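Local coordinates for transcriptional activator HlyU (Vibrio cholerae, PDB 4OOI), which binds DNA as a transcription factor of the ArsR type, up-regulating the hemolysin gene hlyA and perhaps other virulence determinants, at residues I40-L45 with A98-L103; N34-Q39 with L58-S63. All coordinates share one frame; numbering follows the deposited sequence.

Interaction 1: I40-L45 with A98-L103; sequences ILCMLL and AMIELL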
loop_
_atom_site.group_PDB
_atom_site.type_symbol
_atom_site.label_atom_id
_atom_site.label_comp_id
_atom_site.label_asym_id
_atom_site.label_seq_id
_atom_site.Cartn_x
_atom_site.Cartn_y
_atom_site.Cartn_z
ATOM N N ILE B 40 -9.112 6.385 8.130
ATOM C CA ILE B 40 -9.121 5.836 9.480
ATOM C C ILE B 40 -7.701 5.643 10.003
ATOM O O ILE B 40 -7.367 6.104 11.095
ATOM C CB ILE B 40 -9.853 4.484 9.527
ATOM C CG1 ILE B 40 -11.320 4.659 9.130
ATOM C CG2 ILE B 40 -9.751 3.870 10.914
ATOM C CD1 ILE B 40 -12.060 3.353 8.953
ATOM N N LEU B 41 -6.871 4.971 9.213
ATOM C CA LEU B 41 -5.491 4.698 9.601
ATOM C C LEU B 41 -4.677 5.980 9.775
ATOM O O LEU B 41 -3.814 6.062 10.649
ATOM C CB LEU B 41 -4.820 3.779 8.579
ATOM C CG LEU B 41 -5.414 2.378 8.410
ATOM C CD1 LEU B 41 -4.773 1.666 7.231
ATOM C CD2 LEU B 41 -5.252 1.561 9.681
ATOM N N CYS B 42 -4.956 6.976 8.940
ATOM C CA CYS B 42 -4.269 8.262 9.026
ATOM C C CYS B 42 -4.653 9.015 10.294
ATOM O O CYS B 42 -3.812 9.662 10.918
ATOM C CB CYS B 42 -4.564 9.126 7.795
ATOM S SG CYS B 42 -3.517 8.784 6.358
ATOM N N MET B 43 -5.925 8.930 10.672
ATOM C CA MET B 43 -6.398 9.607 11.875
ATOM C C MET B 43 -5.932 8.904 13.148
ATOM O O MET B 43 -5.840 9.521 14.208
ATOM C CB MET B 43 -7.922 9.726 11.867
ATOM C CG MET B 43 -8.467 10.651 10.793
ATOM S SD MET B 43 -10.262 10.784 10.865
ATOM C CE MET B 43 -10.718 9.055 10.801
ATOM N N LEU B 44 -5.640 7.611 13.036
ATOM C CA LEU B 44 -5.202 6.824 14.184
ATOM C C LEU B 44 -3.695 6.920 14.400
ATOM O O LEU B 44 -3.150 6.305 15.317
ATOM C CB LEU B 44 -5.613 5.358 14.024
ATOM C CG LEU B 44 -7.110 5.048 14.107
ATOM C CD1 LEU B 44 -7.362 3.562 13.908
ATOM C CD2 LEU B 44 -7.674 5.518 15.434
ATOM N N LEU B 45 -3.025 7.693 13.550
ATOM C CA LEU B 45 -1.583 7.878 13.660
ATOM C C LEU B 45 -1.240 8.779 14.842
ATOM O O LEU B 45 -1.723 9.909 14.927
ATOM C CB LEU B 45 -1.020 8.466 12.367
ATOM C CG LEU B 45 0.491 8.703 12.347
ATOM C CD1 LEU B 45 1.231 7.399 12.585
ATOM C CD2 LEU B 45 0.921 9.338 11.035
ATOM N N ALA B 98 4.735 3.028 10.216
ATOM C CA ALA B 98 5.748 3.573 9.319
ATOM C C ALA B 98 5.157 3.885 7.948
ATOM O O ALA B 98 5.399 4.955 7.387
ATOM C CB ALA B 98 6.915 2.607 9.188
ATOM N N MET B 99 4.376 2.946 7.420
ATOM C CA MET B 99 3.740 3.119 6.118
ATOM C C MET B 99 2.772 4.297 6.116
ATOM O O MET B 99 2.746 5.089 5.174
ATOM C CB MET B 99 3.018 1.836 5.700
ATOM C CG MET B 99 3.947 0.660 5.452
ATOM S SD MET B 99 3.066 -0.850 5.015
ATOM C CE MET B 99 2.294 -0.352 3.479
ATOM N N ILE B 100 1.980 4.406 7.179
ATOM C CA ILE B 100 1.032 5.505 7.322
ATOM C C ILE B 100 1.755 6.843 7.453
ATOM O O ILE B 100 1.346 7.836 6.852
ATOM C CB ILE B 100 0.084 5.288 8.523
ATOM C CG1 ILE B 100 -0.923 4.181 8.204
ATOM C CG2 ILE B 100 -0.653 6.570 8.873
ATOM C CD1 ILE B 100 -1.701 4.420 6.926
ATOM N N GLU B 101 2.834 6.860 8.229
ATOM C CA GLU B 101 3.640 8.067 8.383
ATOM C C GLU B 101 4.212 8.510 7.039
ATOM O O GLU B 101 4.195 9.699 6.708
ATOM C CB GLU B 101 4.769 7.844 9.392
ATOM C CG GLU B 101 5.669 9.056 9.590
ATOM C CD GLU B 101 6.705 8.851 10.678
ATOM O OE1 GLU B 101 6.587 7.867 11.439
ATOM O OE2 GLU B 101 7.639 9.676 10.772
ATOM N N LEU B 102 4.706 7.549 6.265
ATOM C CA LEU B 102 5.242 7.844 4.941
ATOM C C LEU B 102 4.157 8.389 4.017
ATOM O O LEU B 102 4.370 9.380 3.321
ATOM C CB LEU B 102 5.899 6.605 4.325
ATOM C CG LEU B 102 6.464 6.783 2.913
ATOM C CD1 LEU B 102 7.376 7.998 2.844
ATOM C CD2 LEU B 102 7.211 5.539 2.469
ATOM N N LEU B 103 2.995 7.741 4.018
ATOM C CA LEU B 103 1.872 8.183 3.196
ATOM C C LEU B 103 1.439 9.600 3.562
ATOM O O LEU B 103 1.060 10.389 2.695
ATOM C CB LEU B 103 0.691 7.220 3.334
ATOM C CG LEU B 103 0.845 5.852 2.666
ATOM C CD1 LEU B 103 -0.350 4.965 2.972
ATOM C CD2 LEU B 103 1.024 6.011 1.165
#
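Between Ile100 and its partners Leu41, Cys42 and Leu45, the flat group that Ile100 meets is the backbone carbonyl of Leu41, whose O lies 3.7 Å from Ile100 CG2; the rest of the contact is apolar, with no hydrogen bond across it. The two branches of Ile100 divide the work. With CG1 anti to the carbonyl carbon (chi1 -72°), the CG1-CD1 arm runs to Leu41, which it crosses at about a right angle, and CD1 comes to rest 3.6 Å from Leu41 CB. Here the end of helix 35-43 packs on helix 94-107, the C-terminal helix of this ArsR-type winged helix-turn-helix protein; the backbones are close, Cys42 CA standing 6.2 Å from Ile100 CA. The other branch, Ile100 CG2, is approached by Cys42 CA at 4.0 Å and by Leu45 CD2 at 3.8 Å. Leu45 lies just past the helix end; its CG is anti to its own nitrogen (chi1 -180°), and the side chain slides past Ile100 in the opposite direction until CD2 is 4.0 Å from Glu101 CA. Met32 and Leu91 also pack on Leu41, while Met99, next to Ile100, and Leu103, one turn on, meet Leu103 and Met99 of the second subunit.

Interaction 2: N34-Q39 with L58-S63; sequences NERRLQ and LELSQS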
loop_
_atom_site.group_PDB
_atom_site.type_symbol
_atom_site.label_atom_id
_atom_site.label_comp_id
_atom_site.label_asym_id
_atom_site.label_seq_id
_atom_site.Cartn_x
_atom_site.Cartn_y
_atom_site.Cartn_z
ATOM N N ASN B 34 -7.896 1.525 0.291
ATOM C CA ASN B 34 -9.271 1.993 0.378
ATOM C C ASN B 34 -9.298 3.374 1.009
ATOM O O ASN B 34 -8.659 3.599 2.036
ATOM C CB ASN B 34 -10.120 1.024 1.197
ATOM C CG ASN B 34 -11.578 1.434 1.258
ATOM O OD1 ASN B 34 -11.970 2.255 2.087
ATOM N ND2 ASN B 34 -12.391 0.859 0.379
ATOM N N GLU B 35 -10.028 4.296 0.388
ATOM C CA GLU B 35 -10.066 5.685 0.837
ATOM C C GLU B 35 -10.461 5.817 2.303
ATOM O O GLU B 35 -9.740 6.425 3.093
ATOM C CB GLU B 35 -11.010 6.513 -0.037
ATOM C CG GLU B 35 -10.506 6.736 -1.452
ATOM C CD GLU B 35 -11.393 7.677 -2.241
ATOM O OE1 GLU B 35 -12.421 8.126 -1.692
ATOM O OE2 GLU B 35 -11.060 7.972 -3.408
ATOM N N ARG B 36 -11.601 5.236 2.662
ATOM C CA ARG B 36 -12.099 5.317 4.030
ATOM C C ARG B 36 -11.146 4.671 5.032
ATOM O O ARG B 36 -10.840 5.256 6.072
ATOM C CB ARG B 36 -13.492 4.691 4.133
ATOM C CG ARG B 36 -14.570 5.478 3.406
ATOM C CD ARG B 36 -14.602 6.923 3.882
ATOM N NE ARG B 36 -15.758 7.651 3.368
ATOM C CZ ARG B 36 -16.078 8.890 3.726
ATOM N NH1 ARG B 36 -15.328 9.545 4.602
ATOM N NH2 ARG B 36 -17.150 9.476 3.210
ATOM N N ARG B 37 -10.672 3.471 4.711
ATOM C CA ARG B 37 -9.739 2.765 5.583
ATOM C C ARG B 37 -8.444 3.551 5.757
ATOM O O ARG B 37 -7.880 3.600 6.850
ATOM C CB ARG B 37 -9.445 1.364 5.045
ATOM C CG ARG B 37 -10.663 0.455 4.998
ATOM C CD ARG B 37 -10.267 -1.011 5.052
ATOM N NE ARG B 37 -9.498 -1.430 3.883
ATOM C CZ ARG B 37 -10.031 -1.996 2.804
ATOM N NH1 ARG B 37 -11.337 -2.207 2.741
ATOM N NH2 ARG B 37 -9.257 -2.347 1.787
ATOM N N LEU B 38 -7.987 4.174 4.676
ATOM C CA LEU B 38 -6.783 4.995 4.719
ATOM C C LEU B 38 -6.993 6.228 5.590
ATOM O O LEU B 38 -6.081 6.659 6.294
ATOM C CB LEU B 38 -6.370 5.417 3.311
ATOM C CG LEU B 38 -5.079 6.228 3.210
ATOM C CD1 LEU B 38 -3.905 5.432 3.755
ATOM C CD2 LEU B 38 -4.832 6.636 1.772
ATOM N N GLN B 39 -8.194 6.794 5.533
ATOM C CA GLN B 39 -8.537 7.939 6.368
ATOM C C GLN B 39 -8.516 7.538 7.839
ATOM O O GLN B 39 -7.967 8.252 8.684
ATOM C CB GLN B 39 -9.914 8.487 5.987
ATOM C CG GLN B 39 -9.966 9.136 4.614
ATOM C CD GLN B 39 -11.385 9.422 4.158
ATOM O OE1 GLN B 39 -12.349 9.025 4.808
ATOM N NE2 GLN B 39 -11.517 10.116 3.032
ATOM N N LEU B 58 -15.281 11.260 10.010
ATOM C CA LEU B 58 -15.550 10.641 8.717
ATOM C C LEU B 58 -17.054 10.475 8.562
ATOM O O LEU B 58 -17.640 9.567 9.151
ATOM C CB LEU B 58 -14.866 9.277 8.626
ATOM C CG LEU B 58 -13.594 9.167 7.786
ATOM C CD1 LEU B 58 -12.649 10.327 8.058
ATOM C CD2 LEU B 58 -12.905 7.835 8.050
ATOM N N GLU B 59 -17.681 11.347 7.779
ATOM C CA GLU B 59 -19.136 11.331 7.661
ATOM C C GLU B 59 -19.688 10.062 7.002
ATOM O O GLU B 59 -20.146 10.075 5.859
ATOM C CB GLU B 59 -19.668 12.602 6.985
ATOM C CG GLU B 59 -19.072 12.933 5.632
ATOM C CD GLU B 59 -19.907 13.944 4.872
ATOM O OE1 GLU B 59 -19.609 15.153 4.966
ATOM O OE2 GLU B 59 -20.869 13.528 4.193
ATOM N N LEU B 60 -19.634 8.966 7.749
ATOM C CA LEU B 60 -20.268 7.718 7.345
ATOM C C LEU B 60 -20.934 7.072 8.553
ATOM O O LEU B 60 -20.648 7.437 9.693
ATOM C CB LEU B 60 -19.257 6.763 6.695
ATOM C CG LEU B 60 -17.800 6.709 7.170
ATOM C CD1 LEU B 60 -17.675 6.325 8.637
ATOM C CD2 LEU B 60 -17.020 5.735 6.302
ATOM N N SER B 61 -21.826 6.120 8.299
ATOM C CA SER B 61 -22.523 5.424 9.373
ATOM C C SER B 61 -21.545 4.634 10.232
ATOM O O SER B 61 -20.455 4.283 9.781
ATOM C CB SER B 61 -23.586 4.486 8.802
ATOM O OG SER B 61 -24.135 3.660 9.813
ATOM N N GLN B 62 -21.937 4.358 11.472
ATOM C CA GLN B 62 -21.098 3.580 12.377
ATOM C C GLN B 62 -21.021 2.117 11.953
ATOM O O GLN B 62 -20.161 1.376 12.424
ATOM C CB GLN B 62 -21.601 3.684 13.818
ATOM C CG GLN B 62 -21.224 4.978 14.520
ATOM C CD GLN B 62 -21.420 4.903 16.022
ATOM O OE1 GLN B 62 -22.127 4.030 16.525
ATOM N NE2 GLN B 62 -20.784 5.816 16.747
ATOM N N SER B 63 -21.922 1.709 11.065
ATOM C CA SER B 63 -21.955 0.335 10.572
ATOM C C SER B 63 -20.941 0.107 9.451
ATOM O O SER B 63 -20.213 -0.887 9.456
ATOM C CB SER B 63 -23.364 -0.025 10.098
ATOM O OG SER B 63 -23.852 0.938 9.181
#
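Arg36 is the first residue of 34-39 to reach 58-63, and the helix that carries it starts at Asn34, the N-cap. Asn34 OD1 accepts from Arg37 N at 3.2 Å, nearly straight at 169° and in the carbonyl plane. Arg36 then extends to the turn of the predicted helix-turn-helix motif, between helix 51-57 and helix 62-74. Its chain bends at chi2 (-55°) and carries the guanidinium outward from the helix, with NH1 beside Gln39. Leu60 CD2 lies over one face of that group, 3.7 Å from Arg36 NE, and also packs against Arg36 CD at 3.6 Å. Leu58 comes in obliquely, with CG 3.6 Å from Arg36 NH1. Arg37 turns the other way: Asn34 CB sits over the centre of its guanidinium, while the carbonyl oxygens of Lys30 and Ala31 accept from it and Trp71 adds a cation-pi contact. One turn on from Arg36, Gln39 crosses Leu58, with Gln39 CB 3.7 Å from Leu58 CD2 and Gln39 OE1 3.2 Å from Leu58 CG. That oxygen takes a hydrogen bond from Arg36 NH1 of 3.0 Å, on a lone pair and in the carbonyl plane of Gln39, although OE1 is tilted out of the Arg36 guanidinium plane and the bond is not straight. An inverse gamma turn centred on Glu59 links the two leucines, which also pack on Ile40 and Met43 (Leu58) and Leu65 (Leu60). The second subunit brings Glu19 near, in a weak, long ion pair with Arg36 NH2. No hydrogen bond joins the segments, so the turn meets helix 35-43 here by van der Waals packing of leucines on Arg36 and Gln39; the bond between these two probably restrains the guanidinium's rotation and gives the amide oxygen of buried Gln39 a partner, and carboxylates further off may partly balance the positive charge.

How the interactions relate
From the N terminus, the chain passes through helix 15-32 and then enters helix 35-43, whose opening turn belongs to interaction 2 and whose end belongs to interaction 1. Interaction 2 closes the shorter loop, spanning strand 49-50 and helix 51-57 before returning at 58-63. Interaction 1 closes the longer one, which runs on through helix 62-74 and the two strands 78-83 and 86-91 to 98-103. The segments alternate, so the loops cross. Helix 35-43 thereby joins the helix-turn-helix turn to the C-terminal helix. Direct packing also connects the contacts: Met43 and Ile40 touch Leu58, and Leu38 touches Ile100 and Leu103. Both contacts border the second subunit.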